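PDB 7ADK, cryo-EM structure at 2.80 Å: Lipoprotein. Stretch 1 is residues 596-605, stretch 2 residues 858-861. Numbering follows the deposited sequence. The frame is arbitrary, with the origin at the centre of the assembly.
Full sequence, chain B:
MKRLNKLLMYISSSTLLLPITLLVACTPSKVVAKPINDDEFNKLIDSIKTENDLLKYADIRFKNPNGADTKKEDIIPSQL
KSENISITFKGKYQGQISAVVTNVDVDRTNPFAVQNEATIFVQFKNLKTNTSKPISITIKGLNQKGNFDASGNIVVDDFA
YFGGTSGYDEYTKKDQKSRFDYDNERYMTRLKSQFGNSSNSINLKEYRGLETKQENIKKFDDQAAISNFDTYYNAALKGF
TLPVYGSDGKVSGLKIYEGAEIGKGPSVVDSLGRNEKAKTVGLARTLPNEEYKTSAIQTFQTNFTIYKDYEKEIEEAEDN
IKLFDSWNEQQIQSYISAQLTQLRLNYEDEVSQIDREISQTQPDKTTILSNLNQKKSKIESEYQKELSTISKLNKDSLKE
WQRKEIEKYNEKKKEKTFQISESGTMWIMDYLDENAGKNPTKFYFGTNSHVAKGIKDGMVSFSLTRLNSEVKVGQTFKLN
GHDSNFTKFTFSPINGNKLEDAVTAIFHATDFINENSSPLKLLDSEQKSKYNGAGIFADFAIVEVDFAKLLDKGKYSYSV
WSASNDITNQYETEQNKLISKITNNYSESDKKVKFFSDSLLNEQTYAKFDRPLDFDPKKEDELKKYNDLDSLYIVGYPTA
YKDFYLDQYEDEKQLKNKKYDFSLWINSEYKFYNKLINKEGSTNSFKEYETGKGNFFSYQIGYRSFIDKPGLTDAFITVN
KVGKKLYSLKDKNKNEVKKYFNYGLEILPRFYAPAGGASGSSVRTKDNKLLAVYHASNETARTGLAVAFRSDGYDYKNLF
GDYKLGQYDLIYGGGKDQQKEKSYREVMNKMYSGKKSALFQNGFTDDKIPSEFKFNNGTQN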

# COMPACT_ATOMS: atom_id res chain seq x y z
N PHE B 596 4.49 -27.22 -20.70
CA PHE B 596 3.31 -27.38 -21.55
C PHE B 596 3.66 -27.94 -22.93
O PHE B 596 4.21 -27.23 -23.78
CB PHE B 596 2.58 -26.05 -21.62
CG PHE B 596 1.21 -26.17 -22.26
CD1 PHE B 596 0.12 -26.59 -21.50
CD2 PHE B 596 1.04 -25.83 -23.61
CE1 PHE B 596 -1.15 -26.67 -22.08
CE2 PHE B 596 -0.24 -25.88 -24.18
CZ PHE B 596 -1.33 -26.30 -23.42
N SER B 597 3.38 -29.23 -23.18
CA SER B 597 3.83 -29.95 -24.37
C SER B 597 2.95 -29.76 -25.61
O SER B 597 3.45 -29.90 -26.72
CB SER B 597 3.94 -31.42 -24.02
OG SER B 597 2.69 -31.89 -23.57
N ASP B 598 1.67 -29.43 -25.45
CA ASP B 598 0.77 -29.14 -26.56
C ASP B 598 1.21 -27.90 -27.35
O ASP B 598 1.64 -26.90 -26.79
CB ASP B 598 -0.69 -28.97 -26.09
CG ASP B 598 -1.32 -30.08 -25.26
OD1 ASP B 598 -0.78 -31.20 -25.21
OD2 ASP B 598 -2.43 -29.85 -24.71
N SER B 599 1.05 -27.94 -28.67
CA SER B 599 1.15 -26.77 -29.54
C SER B 599 -0.00 -25.81 -29.29
O SER B 599 -1.14 -26.15 -29.58
CB SER B 599 1.08 -27.26 -30.98
OG SER B 599 1.05 -26.19 -31.89
N LEU B 600 0.25 -24.59 -28.80
CA LEU B 600 -0.79 -23.56 -28.68
C LEU B 600 -1.33 -23.04 -30.03
O LEU B 600 -2.31 -22.30 -30.06
CB LEU B 600 -0.26 -22.38 -27.82
CG LEU B 600 -0.82 -22.29 -26.39
CD1 LEU B 600 -0.23 -21.06 -25.71
CD2 LEU B 600 -2.34 -22.13 -26.34
N LEU B 601 -0.69 -23.41 -31.14
CA LEU B 601 -1.06 -23.03 -32.51
C LEU B 601 -2.06 -24.01 -33.17
O LEU B 601 -2.83 -23.59 -34.03
CB LEU B 601 0.23 -22.93 -33.34
CG LEU B 601 1.12 -21.74 -32.91
CD1 LEU B 601 2.56 -22.01 -33.29
CD2 LEU B 601 0.70 -20.43 -33.58
N ASN B 602 -2.09 -25.27 -32.74
CA ASN B 602 -3.11 -26.23 -33.16
C ASN B 602 -4.50 -25.82 -32.64
O ASN B 602 -4.62 -25.32 -31.52
CB ASN B 602 -2.76 -27.65 -32.71
CG ASN B 602 -1.47 -28.26 -33.19
OD1 ASN B 602 -1.09 -29.33 -32.77
ND2 ASN B 602 -0.74 -27.62 -34.07
N GLU B 603 -5.55 -26.02 -33.43
CA GLU B 603 -6.86 -25.43 -33.12
C GLU B 603 -7.55 -26.05 -31.89
O GLU B 603 -8.21 -25.35 -31.12
CB GLU B 603 -7.75 -25.52 -34.37
CG GLU B 603 -8.98 -24.60 -34.36
CD GLU B 603 -8.64 -23.12 -34.21
OE1 GLU B 603 -9.48 -22.35 -33.71
OE2 GLU B 603 -7.53 -22.70 -34.60
N GLN B 604 -7.36 -27.35 -31.65
CA GLN B 604 -7.90 -28.01 -30.47
C GLN B 604 -7.18 -27.62 -29.18
O GLN B 604 -7.77 -27.74 -28.11
CB GLN B 604 -7.95 -29.54 -30.67
CG GLN B 604 -6.66 -30.34 -30.42
CD GLN B 604 -5.58 -30.19 -31.49
OE1 GLN B 604 -5.70 -29.47 -32.47
NE2 GLN B 604 -4.46 -30.86 -31.33
N THR B 605 -5.94 -27.12 -29.24
CA THR B 605 -5.26 -26.60 -28.06
C THR B 605 -5.73 -25.20 -27.73
O THR B 605 -6.10 -24.95 -26.59
CB THR B 605 -3.74 -26.54 -28.20
OG1 THR B 605 -3.23 -27.76 -28.67
CG2 THR B 605 -3.06 -26.25 -26.87
N GLY B 858 5.34 -37.92 -33.11
CA GLY B 858 4.24 -37.58 -32.21
C GLY B 858 3.66 -36.21 -32.57
O GLY B 858 4.31 -35.19 -32.36
N THR B 859 2.45 -36.18 -33.11
CA THR B 859 1.68 -34.95 -33.40
C THR B 859 0.70 -34.57 -32.29
O THR B 859 0.18 -33.45 -32.30
CB THR B 859 0.93 -35.07 -34.73
OG1 THR B 859 0.03 -36.14 -34.66
CG2 THR B 859 1.85 -35.31 -35.92
N GLN B 860 0.44 -35.45 -31.32
CA GLN B 860 -0.27 -35.13 -30.08
C GLN B 860 0.68 -35.17 -28.88
O GLN B 860 1.46 -36.11 -28.72
CB GLN B 860 -1.52 -36.00 -29.90
CG GLN B 860 -2.28 -35.83 -28.57
CD GLN B 860 -2.75 -34.41 -28.24
OE1 GLN B 860 -2.50 -33.43 -28.91
NE2 GLN B 860 -3.45 -34.24 -27.16
N ASN B 861 0.62 -34.12 -28.06
CA ASN B 861 1.63 -33.82 -27.05
C ASN B 861 0.98 -33.44 -25.71
O ASN B 861 0.63 -34.34 -24.94
CB ASN B 861 2.53 -32.71 -27.58
CG ASN B 861 3.16 -32.98 -28.92
OD1 ASN B 861 2.64 -32.57 -29.95
ND2 ASN B 861 4.27 -33.65 -28.95

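Stretch 1 runs as loop and turn from Phe 596 to Asn 602, and a helix begins at Glu 603. Stretch 2 has no regular secondary structure. The two backbones come closest at Asp 598 and Asn 861, whose CA atoms lie 4.8 Å apart. No hydrogen bond links the stretches, so the contact rests on packing of a small area, 221 Å² counting both sides.

The turn in stretch 1 is held by its own bonds. Thr 605 OG1 donates to Ser 599 O at 2.8 Å. The backbone N atoms of Leu 601 and Asn 602 each make a weak bond to Ser 599 OG, both at 3.4 Å. Asn 602 sits at the N-cap position, but its side chain makes no capping bond.

Asn 861 is the centre of the contact and has the largest covered area. Its CA-to-CB bond points toward stretch 1. Asn 861 CB lies 3.1 Å from Ser 597 O and 4.0 Å from Ser 597 CB. Ser 597 OG is 3.5 Å from Asn 861 O, but the angle is too poor for a hydrogen bond. Asn 861 ND2 and Ser 597 OG are both bonded elsewhere in the structure.

The CA-to-CB bond of Asp 598 points sideways, yet the end of its side chain comes nearer. Its chi1 is in the m well, and Asp 598 OD1 is 4.3 Å from Asn 861 CB. Asp 598 OD1 and Asn 861 O are 3.5 Å apart, and as two acceptors they cannot bond to each other.

The remaining contacts are looser. Gln 604 NE2 approaches Gln 860 OE1 to 4.0 Å, too far for a hydrogen bond. Gln 860 OE1 accepts a weak bond from the backbone N of the next residue, Asn 861 N, at 3.3 Å. Asn 602 OD1 stays 4.3 Å from Thr 859 O.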